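Local coordinates for protein chitinase (PDB 5GZT) that probably hydrolyses internal beta-1,4 linkages between N-acetylglucosamine units of chitin and chitodextrins, as a member of glycosyl hydrolase family 18, at residues Ala457-Thr462 and Asp511-Leu516; Ala499-Thr504 and Thr584-Tyr589; Tyr577-Asp582 and Gln680-Pro685. One frame throughout, in Å; residues are numbered along the deposited sequence.

Interaction 1 of 3, residues Ala457-Thr462 and Asp511-Leu516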
loop_
_atom_site.group_PDB
_atom_site.type_symbol
_atom_site.label_atom_id
_atom_site.label_comp_id
_atom_site.label_asym_id
_atom_site.label_seq_id
_atom_site.Cartn_x
_atom_site.Cartn_y
_atom_site.Cartn_z
ATOM N N ALA B 457 -14.212 3.117 -1.054
ATOM C CA ALA B 457 -15.598 2.693 -1.151
ATOM C C ALA B 457 -16.145 2.092 0.148
ATOM O O ALA B 457 -15.415 1.431 0.881
ATOM C CB ALA B 457 -15.673 1.645 -2.228
ATOM N N GLY B 458 -17.441 2.237 0.332
ATOM C CA GLY B 458 -18.148 1.715 1.439
ATOM C C GLY B 458 -18.262 0.232 1.348
ATOM O O GLY B 458 -18.338 -0.364 0.244
ATOM N N ALA B 459 -18.324 -0.380 2.532
ATOM C CA ALA B 459 -18.474 -1.816 2.622
ATOM C C ALA B 459 -19.923 -2.244 2.511
ATOM O O ALA B 459 -20.218 -3.397 2.169
ATOM C CB ALA B 459 -17.809 -2.366 3.896
ATOM N N SER B 460 -20.849 -1.365 2.807
ATOM C CA SER B 460 -22.255 -1.813 2.885
ATOM C C SER B 460 -22.911 -2.130 1.517
ATOM O O SER B 460 -22.489 -1.641 0.456
ATOM C CB SER B 460 -23.116 -0.775 3.586
ATOM O OG SER B 460 -23.123 0.478 2.876
ATOM N N LYS B 461 -23.961 -2.939 1.577
ATOM C CA LYS B 461 -24.810 -3.129 0.416
ATOM C C LYS B 461 -25.438 -1.767 -0.024
ATOM O O LYS B 461 -25.502 -1.518 -1.212
ATOM C CB LYS B 461 -25.861 -4.226 0.636
ATOM C CG LYS B 461 -26.709 -4.374 -0.638
ATOM C CD LYS B 461 -27.076 -5.791 -1.063
ATOM C CE LYS B 461 -28.121 -5.784 -2.216
ATOM N NZ LYS B 461 -29.397 -5.059 -1.812
ATOM N N THR B 462 -25.811 -0.889 0.923
ATOM C CA THR B 462 -26.288 0.468 0.599
ATOM C C THR B 462 -25.316 1.216 -0.281
ATOM O O THR B 462 -25.698 1.822 -1.296
ATOM C CB THR B 462 -26.535 1.286 1.852
ATOM O OG1 THR B 462 -27.422 0.568 2.714
ATOM C CG2 THR B 462 -27.152 2.633 1.526
ATOM N N ASP B 511 -14.222 -10.533 4.341
ATOM C CA ASP B 511 -14.668 -11.598 3.405
ATOM C C ASP B 511 -16.100 -11.287 2.846
ATOM O O ASP B 511 -16.305 -11.306 1.641
ATOM C CB ASP B 511 -14.666 -12.882 4.137
ATOM C CG ASP B 511 -14.996 -14.091 3.252
ATOM O OD1 ASP B 511 -14.410 -14.232 2.171
ATOM O OD2 ASP B 511 -15.860 -14.891 3.728
ATOM N N SER B 512 -17.035 -10.935 3.701
ATOM C CA SER B 512 -18.367 -10.548 3.235
ATOM C C SER B 512 -18.306 -9.406 2.249
ATOM O O SER B 512 -19.030 -9.446 1.249
ATOM C CB SER B 512 -19.353 -10.282 4.376
ATOM O OG SER B 512 -19.102 -9.028 5.030
ATOM N N THR B 513 -17.420 -8.436 2.471
ATOM C CA THR B 513 -17.313 -7.302 1.580
ATOM C C THR B 513 -16.701 -7.635 0.235
ATOM O O THR B 513 -17.187 -7.194 -0.839
ATOM C CB THR B 513 -16.543 -6.146 2.237
ATOM O OG1 THR B 513 -17.186 -5.857 3.486
ATOM C CG2 THR B 513 -16.577 -4.908 1.412
ATOM N N VAL B 514 -15.617 -8.376 0.259
ATOM C CA VAL B 514 -14.951 -8.754 -0.928
ATOM C C VAL B 514 -15.899 -9.624 -1.768
ATOM O O VAL B 514 -15.926 -9.464 -2.992
ATOM C CB VAL B 514 -13.648 -9.493 -0.655
ATOM C CG1 VAL B 514 -13.110 -10.152 -1.921
ATOM C CG2 VAL B 514 -12.588 -8.514 -0.055
ATOM N N LYS B 515 -16.719 -10.452 -1.118
ATOM C CA LYS B 515 -17.634 -11.338 -1.831
ATOM C C LYS B 515 -18.728 -10.445 -2.492
ATOM O O LYS B 515 -19.112 -10.717 -3.605
ATOM C CB LYS B 515 -18.247 -12.354 -0.917
ATOM C CG LYS B 515 -17.313 -13.498 -0.608
ATOM C CD LYS B 515 -17.921 -14.384 0.503
ATOM C CE LYS B 515 -17.027 -15.577 0.678
ATOM N NZ LYS B 515 -17.172 -16.456 1.856
ATOM N N LEU B 516 -19.185 -9.403 -1.803
ATOM C CA LEU B 516 -20.158 -8.476 -2.347
ATOM C C LEU B 516 -19.623 -7.775 -3.578
ATOM O O LEU B 516 -20.303 -7.710 -4.618
ATOM C CB LEU B 516 -20.656 -7.467 -1.308
ATOM C CG LEU B 516 -21.461 -6.245 -1.765
ATOM C CD1 LEU B 516 -22.926 -6.639 -2.148
ATOM C CD2 LEU B 516 -21.472 -5.213 -0.655
#
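In the first family 18 TIM barrel of this chain, the loop leaving barrel strand 452-457 brings A459 against T513 and L516 of helix 510-519, just before its own short helix 461-464 begins. A459 CB rests 3.6 Å from T513 OG1 and 3.8 Å from T513 CG2. An alanine suits this place because a single methyl lets the two backbones come close, with A459 CA and T513 CA 5.7 Å apart. T513 keeps OG1 beside its own backbone N (chi1 -54°), where it hydrogen-bonds to S509 O at the start of the helix. That leaves CG2 anti to the N and lying 3.8 Å from A459 CA. Both branches of the threonine therefore touch the alanine, although the hydroxyl has its polar partner in S509.

One turn on, L516 carries the rest of the contact. With CG anti to the backbone N (chi1 168°), its CD2 methyl reaches the loop backbone, 3.6 Å from A459 O and 3.9 Å from S460 O. Its other methyl, CD1, lies 4.4 Å from K461 CD, so the aliphatic part of the lysine borders the leucine while the chain continues away toward D465, a long and weak ion pair. The S460 side chain points away from helix 510-519, its OG capping Y463 N. A loop that leaves a barrel strand, starts a short serine-capped helix and packs through an alanine against threonine and leucine of helix 510-519 fits the beta/alpha architecture of a TIM barrel.

Interaction 2 of 3, residues Ala499-Thr504 and Thr584-Tyr589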
loop_
_atom_site.group_PDB
_atom_site.type_symbol
_atom_site.label_atom_id
_atom_site.label_comp_id
_atom_site.label_asym_id
_atom_site.label_seq_id
_atom_site.Cartn_x
_atom_site.Cartn_y
_atom_site.Cartn_z
ATOM N N ALA B 499 -12.990 -7.341 11.135
ATOM C CA ALA B 499 -12.571 -8.751 11.042
ATOM C C ALA B 499 -12.383 -9.276 9.639
ATOM O O ALA B 499 -13.069 -8.817 8.718
ATOM C CB ALA B 499 -13.591 -9.599 11.743
ATOM N N VAL B 500 -11.491 -10.247 9.496
ATOM C CA VAL B 500 -11.251 -10.869 8.220
ATOM C C VAL B 500 -12.482 -11.731 7.791
ATOM O O VAL B 500 -12.853 -11.676 6.636
ATOM C CB VAL B 500 -10.034 -11.801 8.228
ATOM C CG1 VAL B 500 -9.755 -12.303 6.865
ATOM C CG2 VAL B 500 -8.790 -11.110 8.691
ATOM N N TYR B 501 -12.981 -12.592 8.653
ATOM C CA TYR B 501 -14.080 -13.499 8.358
ATOM C C TYR B 501 -15.311 -13.226 9.206
ATOM O O TYR B 501 -15.190 -12.746 10.367
ATOM C CB TYR B 501 -13.694 -15.009 8.513
ATOM C CG TYR B 501 -12.513 -15.420 7.667
ATOM C CD1 TYR B 501 -12.642 -15.697 6.296
ATOM C CD2 TYR B 501 -11.226 -15.423 8.212
ATOM C CE1 TYR B 501 -11.536 -16.033 5.514
ATOM C CE2 TYR B 501 -10.102 -15.730 7.440
ATOM C CZ TYR B 501 -10.247 -15.996 6.109
ATOM O OH TYR B 501 -9.120 -16.255 5.425
ATOM N N SER B 502 -16.486 -13.600 8.662
ATOM C CA SER B 502 -17.735 -13.518 9.408
ATOM C C SER B 502 -17.912 -14.819 10.144
ATOM O O SER B 502 -18.095 -15.880 9.547
ATOM C CB SER B 502 -18.952 -13.332 8.476
ATOM O OG SER B 502 -18.827 -12.228 7.650
ATOM N N ALA B 503 -17.927 -14.728 11.462
ATOM C CA ALA B 503 -18.031 -15.855 12.321
ATOM C C ALA B 503 -19.443 -16.233 12.668
ATOM O O ALA B 503 -19.695 -17.378 13.024
ATOM C CB ALA B 503 -17.287 -15.543 13.623
ATOM N N THR B 504 -20.331 -15.261 12.647
ATOM C CA THR B 504 -21.746 -15.438 12.824
ATOM C C THR B 504 -22.451 -14.720 11.669
ATOM O O THR B 504 -21.894 -13.852 10.954
ATOM C CB THR B 504 -22.254 -14.837 14.189
ATOM O OG1 THR B 504 -21.853 -13.445 14.343
ATOM C CG2 THR B 504 -21.730 -15.643 15.311
ATOM N N THR B 584 -12.500 -17.872 14.582
ATOM C CA THR B 584 -13.238 -18.008 13.303
ATOM C C THR B 584 -13.140 -16.670 12.559
ATOM O O THR B 584 -12.704 -16.629 11.358
ATOM C CB THR B 584 -14.673 -18.319 13.628
ATOM O OG1 THR B 584 -14.723 -19.506 14.408
ATOM C CG2 THR B 584 -15.495 -18.481 12.371
ATOM N N ALA B 585 -13.410 -15.539 13.244
ATOM C CA ALA B 585 -13.255 -14.257 12.570
ATOM C C ALA B 585 -11.827 -13.888 12.285
ATOM O O ALA B 585 -11.563 -13.106 11.375
ATOM C CB ALA B 585 -13.860 -13.153 13.416
ATOM N N LYS B 586 -10.884 -14.433 13.073
ATOM C CA LYS B 586 -9.439 -14.054 13.017
ATOM C C LYS B 586 -9.217 -12.589 13.460
ATOM O O LYS B 586 -8.562 -11.853 12.788
ATOM C CB LYS B 586 -8.767 -14.338 11.707
ATOM C CG LYS B 586 -9.014 -15.768 11.221
ATOM C CD LYS B 586 -8.510 -16.891 12.152
ATOM C CE LYS B 586 -8.701 -18.230 11.430
ATOM N NZ LYS B 586 -8.290 -19.246 12.370
ATOM N N ALA B 587 -9.762 -12.227 14.617
ATOM C CA ALA B 587 -9.722 -10.891 15.133
ATOM C C ALA B 587 -9.535 -10.883 16.651
ATOM O O ALA B 587 -10.185 -11.649 17.381
ATOM C CB ALA B 587 -11.008 -10.150 14.837
ATOM N N PRO B 588 -8.771 -9.918 17.144
ATOM C CA PRO B 588 -8.587 -9.811 18.581
ATOM C C PRO B 588 -9.553 -8.779 19.163
ATOM O O PRO B 588 -10.021 -7.885 18.427
ATOM C CB PRO B 588 -7.172 -9.235 18.667
ATOM C CG PRO B 588 -7.194 -8.210 17.482
ATOM C CD PRO B 588 -8.027 -8.894 16.406
ATOM N N TYR B 589 -9.812 -8.897 20.471
ATOM C CA TYR B 589 -10.593 -7.909 21.173
ATOM C C TYR B 589 -10.170 -7.950 22.627
ATOM O O TYR B 589 -9.453 -8.918 23.046
ATOM C CB TYR B 589 -12.083 -8.203 21.028
ATOM C CG TYR B 589 -12.528 -9.549 21.464
ATOM C CD1 TYR B 589 -12.383 -10.628 20.668
ATOM C CD2 TYR B 589 -13.198 -9.734 22.659
ATOM C CE1 TYR B 589 -12.816 -11.893 21.068
ATOM C CE2 TYR B 589 -13.681 -10.986 23.021
ATOM C CZ TYR B 589 -13.521 -12.047 22.197
ATOM O OH TYR B 589 -13.998 -13.306 22.499
HETATM O O HOH W 1 -9.479 -9.793 11.623
#
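Y501 and K586 each hold CG anti to the carbonyl carbon and beside the backbone N (chi1 -56° and -50°), which places the two CG atoms on the side where the chains can meet. K586 CG lies at the tyrosine ring edge, near its plane and 3.8 Å from Y501 CD2, while V500 CG1 sits over one ring face toward the rim. The lysine thereby uses its methylenes here and keeps NZ for a salt bridge with D583.

The contact joins the loop between strand 478-481 and helix 510-519 to the turn before strand 587-591 of the antiparallel sheet. Y501 N donates to A585 O across 3.1 Å at a nearly straight 168°. In return A585 CA makes a CH...O contact of 3.3 Å with Y501 O. A water accepts from V500 N. K586 has positive phi, and with A587 it faces D582 in a G1 beta bulge.

The small A585 lets its CA come within 4.4 Å of Y501 CA; A499 CB lies 3.9 Å from A585 CB, and A503 CB 3.7 Å from T584 CG2. An alanine in place of Y501 would keep CB near T584 O but would probably leave K586 CG and V500 CG1 without their aromatic neighbour, opening a gap beside the bulge. The chemistry implies a join fixed by one N-H to C=O bond, with Y501 and K586 meeting through carbon atoms.

Interaction 3 of 3, residues Tyr577-Asp582 and Gln680-Pro685; sequences YTRYWD and QGTLKP. With FMT (formic acid), chain H.
Hydrogen bonding centres on R579, whose NH1 and NH2 both donate to L683 O, 2.9 Å from NH1 and 3.0 Å from NH2. The oxygen lies in the guanidinium plane, but the nitrogens reach it differently: NH1 comes nearly in line with the carbonyl bond (169°), whereas NH2 stands 47° above the carbonyl plane. The arginine chain extends from the strand and bends at chi3 (57°), which places NE. NH1 has a second acceptor in O1 of a bound formic acid, probably from the crystallisation liquor, at 2.9 Å. Arginine suits the place because two of its nitrogens can grip one loop carbonyl while its flat face takes P685.

Strand 578-582 is an outermost strand of the antiparallel sheet inserted between the seventh strand and helix of the barrel, as in many family 18 chitinases, and P685 with its neighbours belongs to the immunoglobulin-like domain, so the contact bridges two domains.

Van der Waals contacts surround the polar grip. P685 CA lies over one guanidinium face, 3.6 Å above its plane, and P685 CB is 3.3 Å from R579 O. The compact proline ring also makes an apolar contact, CG lying 4.3 Å from W581 CB. T682 gives its methyl to this side, CG2 being 4.1 Å from R579 NH1, while its hydroxyl is bonded to E745 and T602. W581 likewise directs its polar NE1 elsewhere, to D583.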
loop_
_atom_site.group_PDB
_atom_site.type_symbol
_atom_site.label_atom_id
_atom_site.label_comp_id
_atom_site.label_asym_id
_atom_site.label_seq_id
_atom_site.Cartn_x
_atom_site.Cartn_y
_atom_site.Cartn_z
ATOM N N TYR B 577 -7.658 -5.208 31.423
ATOM C CA TYR B 577 -8.226 -5.578 30.131
ATOM C C TYR B 577 -7.577 -6.922 29.681
ATOM O O TYR B 577 -6.307 -7.001 29.555
ATOM C CB TYR B 577 -7.996 -4.478 29.081
ATOM C CG TYR B 577 -8.915 -3.300 29.180
ATOM C CD1 TYR B 577 -8.658 -2.277 30.051
ATOM C CD2 TYR B 577 -10.086 -3.257 28.457
ATOM C CE1 TYR B 577 -9.555 -1.189 30.195
ATOM C CE2 TYR B 577 -10.983 -2.195 28.589
ATOM C CZ TYR B 577 -10.721 -1.160 29.444
ATOM O OH TYR B 577 -11.664 -0.106 29.536
ATOM N N THR B 578 -8.406 -7.937 29.393
ATOM C CA THR B 578 -7.942 -9.249 28.961
ATOM C C THR B 578 -7.953 -9.230 27.427
ATOM O O THR B 578 -8.929 -8.776 26.796
ATOM C CB THR B 578 -8.828 -10.341 29.552
ATOM O OG1 THR B 578 -8.698 -10.288 30.953
ATOM C CG2 THR B 578 -8.464 -11.688 29.100
ATOM N N ARG B 579 -6.904 -9.765 26.827
ATOM C CA ARG B 579 -6.799 -9.980 25.381
ATOM C C ARG B 579 -7.452 -11.323 25.038
ATOM O O ARG B 579 -7.155 -12.323 25.660
ATOM C CB ARG B 579 -5.323 -9.978 24.888
ATOM C CG ARG B 579 -5.347 -10.189 23.358
ATOM C CD ARG B 579 -4.001 -9.914 22.718
ATOM N NE ARG B 579 -2.945 -10.715 23.271
ATOM C CZ ARG B 579 -2.418 -11.818 22.730
ATOM N NH1 ARG B 579 -2.957 -12.444 21.657
ATOM N NH2 ARG B 579 -1.382 -12.396 23.334
ATOM N N TYR B 580 -8.391 -11.315 24.079
ATOM C CA TYR B 580 -9.063 -12.523 23.588
ATOM C C TYR B 580 -8.883 -12.592 22.076
ATOM O O TYR B 580 -8.540 -11.623 21.457
ATOM C CB TYR B 580 -10.562 -12.404 23.892
ATOM C CG TYR B 580 -10.938 -12.612 25.342
ATOM C CD1 TYR B 580 -10.641 -13.778 25.986
ATOM C CD2 TYR B 580 -11.592 -11.631 26.074
ATOM C CE1 TYR B 580 -11.034 -13.992 27.318
ATOM C CE2 TYR B 580 -12.009 -11.877 27.381
ATOM C CZ TYR B 580 -11.719 -13.025 27.972
ATOM O OH TYR B 580 -12.081 -13.234 29.268
ATOM N N TRP B 581 -9.103 -13.761 21.471
ATOM C CA TRP B 581 -9.003 -13.927 20.061
ATOM C C TRP B 581 -10.246 -14.690 19.612
ATOM O O TRP B 581 -10.662 -15.656 20.236
ATOM C CB TRP B 581 -7.804 -14.811 19.814
ATOM C CG TRP B 581 -7.558 -15.211 18.364
ATOM C CD1 TRP B 581 -7.679 -16.474 17.828
ATOM C CD2 TRP B 581 -7.115 -14.369 17.302
ATOM N NE1 TRP B 581 -7.361 -16.426 16.531
ATOM C CE2 TRP B 581 -6.996 -15.182 16.166
ATOM C CE3 TRP B 581 -6.881 -12.987 17.182
ATOM C CZ2 TRP B 581 -6.525 -14.710 14.912
ATOM C CZ3 TRP B 581 -6.369 -12.501 15.924
ATOM C CH2 TRP B 581 -6.277 -13.373 14.801
ATOM N N ASP B 582 -10.789 -14.274 18.492
ATOM C CA ASP B 582 -11.878 -15.014 17.848
ATOM C C ASP B 582 -11.248 -15.793 16.715
ATOM O O ASP B 582 -10.812 -15.259 15.718
ATOM C CB ASP B 582 -12.930 -14.052 17.323
ATOM C CG ASP B 582 -14.162 -14.790 16.669
ATOM O OD1 ASP B 582 -14.013 -15.875 16.072
ATOM O OD2 ASP B 582 -15.234 -14.195 16.594
ATOM N N GLN B 680 7.964 -11.107 15.878
ATOM C CA GLN B 680 7.309 -11.658 14.685
ATOM C C GLN B 680 6.483 -12.819 15.167
ATOM O O GLN B 680 7.010 -13.666 15.869
ATOM C CB GLN B 680 8.341 -11.992 13.612
ATOM C CG GLN B 680 7.711 -12.640 12.414
ATOM C CD GLN B 680 8.565 -12.599 11.155
ATOM O OE1 GLN B 680 9.343 -13.538 10.887
ATOM N NE2 GLN B 680 8.376 -11.550 10.349
ATOM N N GLY B 681 5.161 -12.825 14.864
ATOM C CA GLY B 681 4.262 -13.820 15.452
ATOM C C GLY B 681 3.554 -13.240 16.651
ATOM O O GLY B 681 4.071 -12.302 17.282
ATOM N N THR B 682 2.410 -13.824 17.008
ATOM C CA THR B 682 1.561 -13.341 18.064
ATOM C C THR B 682 1.186 -14.473 18.950
ATOM O O THR B 682 0.470 -15.359 18.512
ATOM C CB THR B 682 0.307 -12.667 17.452
ATOM O OG1 THR B 682 0.710 -11.777 16.350
ATOM C CG2 THR B 682 -0.438 -11.936 18.478
ATOM N N LEU B 683 1.570 -14.434 20.242
ATOM C CA LEU B 683 1.193 -15.469 21.162
ATOM C C LEU B 683 -0.351 -15.562 21.281
ATOM O O LEU B 683 -1.066 -14.566 21.249
ATOM C CB LEU B 683 1.743 -15.256 22.579
ATOM C CG LEU B 683 3.264 -15.084 22.763
ATOM C CD1 LEU B 683 3.556 -14.721 24.192
ATOM C CD2 LEU B 683 3.914 -16.396 22.348
ATOM N N LYS B 684 -0.815 -16.805 21.440
ATOM C CA LYS B 684 -2.126 -17.064 22.033
ATOM C C LYS B 684 -2.228 -16.247 23.328
ATOM O O LYS B 684 -1.232 -16.097 24.098
ATOM C CB LYS B 684 -2.283 -18.531 22.357
ATOM C CG LYS B 684 -2.296 -19.442 21.110
ATOM C CD LYS B 684 -2.396 -20.931 21.487
ATOM C CE LYS B 684 -1.083 -21.475 21.947
ATOM N NZ LYS B 684 -1.095 -22.815 22.621
ATOM N N PRO B 685 -3.412 -15.782 23.632
ATOM C CA PRO B 685 -3.547 -15.024 24.862
ATOM C C PRO B 685 -3.050 -15.782 26.094
ATOM O O PRO B 685 -2.542 -15.142 27.039
ATOM C CB PRO B 685 -5.062 -14.712 24.921
ATOM C CG PRO B 685 -5.471 -14.742 23.484
ATOM C CD PRO B 685 -4.606 -15.705 22.761
HETATM C C FMT H . -5.206 -12.133 19.653
HETATM O O1 FMT H . -5.699 -11.927 20.815
HETATM O O2 FMT H . -4.350 -11.410 18.827
#

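How the interactions relate
From the N terminus, 457-462 comes first, then 499-504, and the loop of interaction 1 closes when 511-516 is reached. Interaction 2 has opened inside that loop and closes only at 584-589, so the two cross; they meet where D511 N probably bonds to V500 O. Segment 577-582 opens interaction 3 before interaction 2 closes, so these also cross, and their neighbouring strands 578-582 and 587-591 lie side by side in one sheet. Interaction 3 closes last, at 680-685, and follows interaction 1 in series without touching it. The path thus runs from barrel loops and helix 510-519, through the inserted antiparallel sheet, to the immunoglobulin-like domain.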